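Local coordinates for arylesterase (Sulfolobus solfataricus, PDB 5L2P), which hydrolyses a broad range of aromatic esters, p-nitrophenyl esters of fatty acids and aryl dialkyl phosphates such as paraoxon, at residues V126-F130 / A164-A169; L176-V180 / L301-F305. One frame throughout, in Å; residues are numbered along the deposited sequence.

Contact 1. Residues V126-F130 / A164-A169; sequences VYDCF and ATSLLA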
ATOM      1  N   VAL A 126       0.191  25.815 -21.406  1.00 56.15           N
ATOM      2  CA  VAL A 126      -0.994  26.027 -20.573  1.00 58.21           C
ATOM      3  C   VAL A 126      -1.872  27.112 -21.168  1.00 57.67           C
ATOM      4  O   VAL A 126      -3.105  26.979 -21.239  1.00 58.62           O
ATOM      5  CB  VAL A 126      -0.633  26.407 -19.125  1.00 59.53           C
ATOM      6  CG1 VAL A 126      -1.906  26.631 -18.307  1.00 57.92           C
ATOM      7  CG2 VAL A 126       0.247  25.320 -18.508  1.00 59.70           C
ATOM      8  N   TYR A 127      -1.237  28.197 -21.586  1.00 58.54           N
ATOM      9  CA  TYR A 127      -1.980  29.297 -22.214  1.00 62.11           C
ATOM     10  C   TYR A 127      -2.500  28.982 -23.616  1.00 61.82           C
ATOM     11  O   TYR A 127      -3.571  29.483 -23.980  1.00 67.85           O
ATOM     12  CB  TYR A 127      -1.159  30.577 -22.204  1.00 65.71           C
ATOM     13  CG  TYR A 127      -1.094  31.180 -20.823  1.00 67.65           C
ATOM     14  CD1 TYR A 127      -2.250  31.670 -20.209  1.00 70.05           C
ATOM     15  CD2 TYR A 127       0.106  31.243 -20.118  1.00 69.91           C
ATOM     16  CE1 TYR A 127      -2.212  32.196 -18.931  1.00 75.89           C
ATOM     17  CE2 TYR A 127       0.155  31.796 -18.832  1.00 72.64           C
ATOM     18  CZ  TYR A 127      -1.010  32.258 -18.250  1.00 74.76           C
ATOM     19  OH  TYR A 127      -1.011  32.799 -17.002  1.00 77.70           O
ATOM     20  N   ASP A 128      -1.777  28.155 -24.374  1.00 58.24           N
ATOM     21  CA  ASP A 128      -2.281  27.717 -25.677  1.00 60.33           C
ATOM     22  C   ASP A 128      -3.569  26.930 -25.517  1.00 57.78           C
ATOM     23  O   ASP A 128      -4.515  27.118 -26.293  1.00 57.25           O
ATOM     24  CB  ASP A 128      -1.262  26.832 -26.442  1.00 63.29           C
ATOM     25  CG  ASP A 128      -0.170  27.638 -27.131  1.00 64.85           C
ATOM     26  OD1 ASP A 128      -0.160  28.880 -27.049  1.00 68.08           O
ATOM     27  OD2 ASP A 128       0.723  27.013 -27.721  1.00 64.67           O
ATOM     28  N   CYS A 129      -3.595  26.036 -24.517  1.00 56.11           N
ATOM     29  CA  CYS A 129      -4.767  25.212 -24.289  1.00 53.51           C
ATOM     30  C   CYS A 129      -5.911  26.064 -23.772  1.00 52.38           C
ATOM     31  O   CYS A 129      -7.059  25.849 -24.160  1.00 53.31           O
ATOM     32  CB  CYS A 129      -4.453  24.087 -23.326  1.00 56.63           C
ATOM     33  SG  CYS A 129      -3.375  22.767 -23.970  1.00 56.22           S
ATOM     34  N   PHE A 130      -5.609  27.050 -22.931  1.00 53.66           N
ATOM     35  CA  PHE A 130      -6.663  27.875 -22.338  1.00 56.01           C
ATOM     36  C   PHE A 130      -7.273  28.773 -23.391  1.00 56.23           C
ATOM     37  O   PHE A 130      -8.497  28.898 -23.449  1.00 57.79           O
ATOM     38  CB  PHE A 130      -6.139  28.684 -21.147  1.00 57.73           C
ATOM     39  CG  PHE A 130      -7.136  29.649 -20.571  1.00 58.03           C
ATOM     40  CD1 PHE A 130      -8.214  29.186 -19.835  1.00 57.62           C
ATOM     41  CD2 PHE A 130      -6.977  31.035 -20.738  1.00 58.05           C
ATOM     42  CE1 PHE A 130      -9.120  30.077 -19.260  1.00 60.09           C
ATOM     43  CE2 PHE A 130      -7.888  31.929 -20.178  1.00 60.79           C
ATOM     44  CZ  PHE A 130      -8.967  31.455 -19.443  1.00 60.81           C
ATOM     45  N   ALA A 164      -4.315  22.425 -14.856  1.00 56.91           N
ATOM     46  CA  ALA A 164      -3.803  23.811 -14.921  1.00 57.25           C
ATOM     47  C   ALA A 164      -4.844  24.769 -15.514  1.00 57.88           C
ATOM     48  O   ALA A 164      -5.027  25.865 -15.035  1.00 59.43           O
ATOM     49  CB  ALA A 164      -2.510  23.858 -15.725  1.00 59.71           C
ATOM     50  N   THR A 165      -5.490  24.332 -16.583  1.00 58.25           N
ATOM     51  CA  THR A 165      -6.563  25.045 -17.242  1.00 57.30           C
ATOM     52  C   THR A 165      -7.728  25.355 -16.349  1.00 53.68           C
ATOM     53  O   THR A 165      -8.382  26.371 -16.520  1.00 53.59           O
ATOM     54  CB  THR A 165      -7.118  24.122 -18.343  1.00 60.25           C
ATOM     55  OG1 THR A 165      -6.168  24.055 -19.419  1.00 67.08           O
ATOM     56  CG2 THR A 165      -8.457  24.538 -18.869  1.00 62.03           C
ATOM     57  N   SER A 166      -8.060  24.413 -15.484  1.00 52.98           N
ATOM     58  CA  SER A 166      -9.187  24.574 -14.561  1.00 53.22           C
ATOM     59  C   SER A 166      -8.922  25.709 -13.572  1.00 53.46           C
ATOM     60  O   SER A 166      -9.840  26.417 -13.186  1.00 51.63           O
ATOM     61  CB  SER A 166      -9.421  23.291 -13.777  1.00 54.09           C
ATOM     62  OG  SER A 166      -9.923  22.271 -14.614  1.00 58.12           O
ATOM     63  N   LEU A 167      -7.664  25.873 -13.176  1.00 52.18           N
ATOM     64  CA  LEU A 167      -7.279  26.973 -12.304  1.00 54.08           C
ATOM     65  C   LEU A 167      -7.362  28.324 -12.985  1.00 58.36           C
ATOM     66  O   LEU A 167      -7.806  29.310 -12.364  1.00 60.25           O
ATOM     67  CB  LEU A 167      -5.853  26.773 -11.796  1.00 54.85           C
ATOM     68  CG  LEU A 167      -5.589  25.535 -10.928  1.00 52.95           C
ATOM     69  CD1 LEU A 167      -4.098  25.414 -10.597  1.00 52.66           C
ATOM     70  CD2 LEU A 167      -6.420  25.672  -9.671  1.00 52.69           C
ATOM     71  N   LEU A 168      -6.927  28.387 -14.253  1.00 58.41           N
ATOM     72  CA  LEU A 168      -7.082  29.587 -15.063  1.00 58.02           C
ATOM     73  C   LEU A 168      -8.550  29.874 -15.323  1.00 58.22           C
ATOM     74  O   LEU A 168      -8.961  31.038 -15.370  1.00 60.75           O
ATOM     75  CB  LEU A 168      -6.378  29.439 -16.401  1.00 58.72           C
ATOM     76  CG  LEU A 168      -4.864  29.538 -16.394  1.00 60.17           C
ATOM     77  CD1 LEU A 168      -4.326  29.371 -17.795  1.00 60.73           C
ATOM     78  CD2 LEU A 168      -4.423  30.881 -15.865  1.00 61.73           C
ATOM     79  N   ALA A 169      -9.332  28.819 -15.515  1.00 55.95           N
ATOM     80  CA  ALA A 169     -10.753  28.981 -15.811  1.00 57.09           C
ATOM     81  C   ALA A 169     -11.446  29.626 -14.628  1.00 58.43           C
ATOM     82  O   ALA A 169     -12.290  30.498 -14.789  1.00 58.42           O
ATOM     83  CB  ALA A 169     -11.404  27.639 -16.121  1.00 57.53           C
TER
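Leu168 reaches across from helix 157-171 and lies over Phe130: its CB sits 4.1 Å from the centroid of the Phe130 ring and 20° off the ring normal, a CH-pi contact on the face. Its chi1 m, chi2 t rotamer carries CD1 on into helix 124-138, where it is 3.7 Å from Val126 CG1, 3.7 Å from Tyr127 CE1 and 3.9 Å from Phe130 CB. One turn earlier, Ala164 CB meets Val126 CG1 at 3.8 Å. The segment axes approach to 9.7 Å at a crossing angle of -64°, and the closest pair of CA atoms, Phe130 and Thr165, is 5.8 Å apart. Two helices of the alpha/beta hydrolase fold are joined here, beside strand 77-81, whose Phe81 touches both Cys129 and Thr165. Thr165 OG1 hydrogen-bonds back to Leu161 O in its own helix. Side-chain packing and one CH-pi contact, with 343 Å² buried and no hydrogen bond across the segments, make up the interface, so the join is essentially apolar.

Contact 2. Residues L176-V180 / L301-F305; sequences LTAQV and LKDIF
In this alpha/beta hydrolase fold, the C-terminal helix 287-305 covers one face of the central sheet, and its last turn packs on the N-terminal part of strand 178-182 and on the preceding Thr177. The 178-180 and 301-305 axes run antiparallel (175°), 10.7 Å apart at closest approach. Thr177, at phi/psi -79/-30, precedes extended residues; Ala178 is at -158/161. Thr177, Ala178 and Val180 direct CA-to-CB toward the helix, whereas Gln179 turns away to the other face, where its NE2 donates a hydrogen bond to Pro241 O. In register, the Ala178 and Leu301 CA atoms are 7.9 Å apart, those of Thr177 and Ile304 8.0 Å. On the helix, Leu301 and Ile304 both adopt chi1 m, chi2 t; Leu301 starts sideways, but this rotamer brings CD2 to 4.1 Å from Ala178 CB and 4.0 Å from Val180 CG2 (chi1 t). Ile304 CD1 approaches Ala178 CB at 4.3 Å, the small alanine lying beneath both helix side chains. Asp303 forms a salt bridge with Arg291 of the second subunit. Thr177, chi1 t, splits its branches: OG1 is 3.5 Å from Ile304 CG2, and CG2 meets the edge of the Phe305 ring (chi1 m), 3.7 Å from CE1.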
ATOM      1  N   LEU A 176     -16.538  25.718 -16.774  1.00 65.48           N
ATOM      2  CA  LEU A 176     -16.373  24.435 -17.426  1.00 62.46           C
ATOM      3  C   LEU A 176     -17.279  23.495 -16.698  1.00 60.93           C
ATOM      4  O   LEU A 176     -17.360  23.542 -15.501  1.00 62.80           O
ATOM      5  CB  LEU A 176     -14.927  23.934 -17.311  1.00 59.61           C
ATOM      6  CG  LEU A 176     -13.903  24.811 -18.018  1.00 59.30           C
ATOM      7  CD1 LEU A 176     -12.489  24.388 -17.695  1.00 58.15           C
ATOM      8  CD2 LEU A 176     -14.105  24.773 -19.513  1.00 60.63           C
ATOM      9  N   THR A 177     -17.952  22.626 -17.429  1.00 62.33           N
ATOM     10  CA  THR A 177     -18.882  21.713 -16.795  1.00 61.81           C
ATOM     11  C   THR A 177     -18.173  20.536 -16.149  1.00 56.59           C
ATOM     12  O   THR A 177     -18.660  20.002 -15.153  1.00 59.03           O
ATOM     13  CB  THR A 177     -20.002  21.250 -17.768  1.00 65.47           C
ATOM     14  OG1 THR A 177     -20.956  20.460 -17.052  1.00 68.43           O
ATOM     15  CG2 THR A 177     -19.452  20.423 -18.897  1.00 65.30           C
ATOM     16  N   ALA A 178     -17.036  20.134 -16.705  1.00 52.74           N
ATOM     17  CA  ALA A 178     -16.297  18.975 -16.220  1.00 48.69           C
ATOM     18  C   ALA A 178     -14.824  18.990 -16.615  1.00 50.33           C
ATOM     19  O   ALA A 178     -14.411  19.704 -17.510  1.00 46.77           O
ATOM     20  CB  ALA A 178     -16.935  17.708 -16.739  1.00 47.47           C
ATOM     21  N   GLN A 179     -14.026  18.201 -15.893  1.00 56.15           N
ATOM     22  CA  GLN A 179     -12.608  18.007 -16.210  1.00 53.89           C
ATOM     23  C   GLN A 179     -12.257  16.532 -16.056  1.00 51.78           C
ATOM     24  O   GLN A 179     -12.660  15.873 -15.083  1.00 48.45           O
ATOM     25  CB  GLN A 179     -11.728  18.850 -15.272  1.00 58.12           C
ATOM     26  CG  GLN A 179     -11.942  18.562 -13.791  1.00 59.60           C
ATOM     27  CD  GLN A 179     -10.892  19.259 -12.948  1.00 65.00           C
ATOM     28  OE1 GLN A 179      -9.698  19.307 -13.327  1.00 64.25           O
ATOM     29  NE2 GLN A 179     -11.322  19.831 -11.796  1.00 66.93           N
ATOM     30  N   VAL A 180     -11.491  16.017 -17.014  1.00 49.87           N
ATOM     31  CA  VAL A 180     -11.129  14.622 -17.018  1.00 48.77           C
ATOM     32  C   VAL A 180      -9.630  14.437 -17.213  1.00 50.65           C
ATOM     33  O   VAL A 180      -9.185  14.123 -18.306  1.00 49.92           O
ATOM     34  CB  VAL A 180     -11.909  13.852 -18.093  1.00 48.77           C
ATOM     35  CG1 VAL A 180     -11.694  12.351 -17.961  1.00 47.91           C
ATOM     36  CG2 VAL A 180     -13.396  14.148 -17.948  1.00 49.41           C
ATOM     37  N   LEU A 301     -19.542  11.555 -19.298  1.00 54.38           N
ATOM     38  CA  LEU A 301     -19.689  12.896 -19.911  1.00 53.56           C
ATOM     39  C   LEU A 301     -21.023  13.084 -20.605  1.00 52.17           C
ATOM     40  O   LEU A 301     -21.681  14.123 -20.459  1.00 51.84           O
ATOM     41  CB  LEU A 301     -18.580  13.167 -20.898  1.00 53.29           C
ATOM     42  CG  LEU A 301     -17.192  13.369 -20.271  1.00 55.52           C
ATOM     43  CD1 LEU A 301     -16.164  13.459 -21.375  1.00 57.74           C
ATOM     44  CD2 LEU A 301     -17.130  14.634 -19.398  1.00 56.32           C
ATOM     45  N   LYS A 302     -21.416  12.072 -21.359  1.00 53.09           N
ATOM     46  CA  LYS A 302     -22.730  12.073 -22.030  1.00 54.85           C
ATOM     47  C   LYS A 302     -23.842  12.275 -21.000  1.00 54.49           C
ATOM     48  O   LYS A 302     -24.775  13.011 -21.211  1.00 56.96           O
ATOM     49  CB  LYS A 302     -22.915  10.752 -22.750  1.00 55.28           C
ATOM     50  CG  LYS A 302     -24.258  10.568 -23.410  1.00 58.33           C
ATOM     51  CD  LYS A 302     -24.331   9.165 -23.969  1.00 62.19           C
ATOM     52  CE  LYS A 302     -25.716   8.809 -24.437  1.00 66.59           C
ATOM     53  NZ  LYS A 302     -25.725   7.427 -24.986  1.00 70.79           N
ATOM     54  N   ASP A 303     -23.701  11.628 -19.860  1.00 54.83           N
ATOM     55  CA  ASP A 303     -24.645  11.764 -18.766  1.00 56.14           C
ATOM     56  C   ASP A 303     -24.639  13.141 -18.126  1.00 56.31           C
ATOM     57  O   ASP A 303     -25.673  13.642 -17.736  1.00 60.24           O
ATOM     58  CB  ASP A 303     -24.339  10.714 -17.703  1.00 56.77           C
ATOM     59  CG  ASP A 303     -25.476  10.417 -16.887  1.00 56.43           C
ATOM     60  OD1 ASP A 303     -25.743  11.262 -16.028  1.00 60.40           O
ATOM     61  OD2 ASP A 303     -26.089   9.362 -17.120  1.00 56.90           O
ATOM     62  N   ILE A 304     -23.479  13.755 -18.013  1.00 53.90           N
ATOM     63  CA  ILE A 304     -23.417  15.149 -17.567  1.00 54.30           C
ATOM     64  C   ILE A 304     -23.997  16.116 -18.608  1.00 57.00           C
ATOM     65  O   ILE A 304     -24.582  17.109 -18.250  1.00 61.07           O
ATOM     66  CB  ILE A 304     -21.957  15.540 -17.264  1.00 53.75           C
ATOM     67  CG1 ILE A 304     -21.459  14.813 -16.020  1.00 51.24           C
ATOM     68  CG2 ILE A 304     -21.808  17.046 -17.073  1.00 54.36           C
ATOM     69  CD1 ILE A 304     -19.954  14.780 -15.888  1.00 50.00           C
ATOM     70  N   PHE A 305     -23.814  15.841 -19.897  1.00 60.48           N
ATOM     71  CA  PHE A 305     -24.349  16.684 -20.969  1.00 60.56           C
ATOM     72  C   PHE A 305     -25.850  16.593 -21.149  1.00 62.58           C
ATOM     73  O   PHE A 305     -26.457  17.588 -21.545  1.00 67.31           O
ATOM     74  CB  PHE A 305     -23.657  16.416 -22.320  1.00 60.77           C
ATOM     75  CG  PHE A 305     -22.201  16.790 -22.349  1.00 58.78           C
ATOM     76  CD1 PHE A 305     -21.736  17.935 -21.709  1.00 60.54           C
ATOM     77  CD2 PHE A 305     -21.300  16.005 -23.036  1.00 57.33           C
ATOM     78  CE1 PHE A 305     -20.392  18.278 -21.740  1.00 59.91           C
ATOM     79  CE2 PHE A 305     -19.954  16.324 -23.071  1.00 58.15           C
ATOM     80  CZ  PHE A 305     -19.493  17.468 -22.427  1.00 58.96           C
TER

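In the fold
Both segments of contact 1 precede those of contact 2 in the chain, and their centres lie about 17 Å apart. They are connected by the succession of helix 157-171 and strand 178-182: the helix serves contact 1, the strand contact 2. They also touch, through Ala169 CB and Leu176 CD1 at 3.8 Å and a probable, weak hydrogen bond between Ser166 OG and Gln179 OE1 at 3.2 Å. On strand 178-182, Gln179 touches helix 157-171 while Ala178 and Val180 point to helix 287-305, placing these helices on opposite faces of the mixed sheet, in alpha/beta/alpha layers. Helix 157-171 starts just after Ser156, the inferred nucleophile, consistent with the nucleophile elbow of this fold.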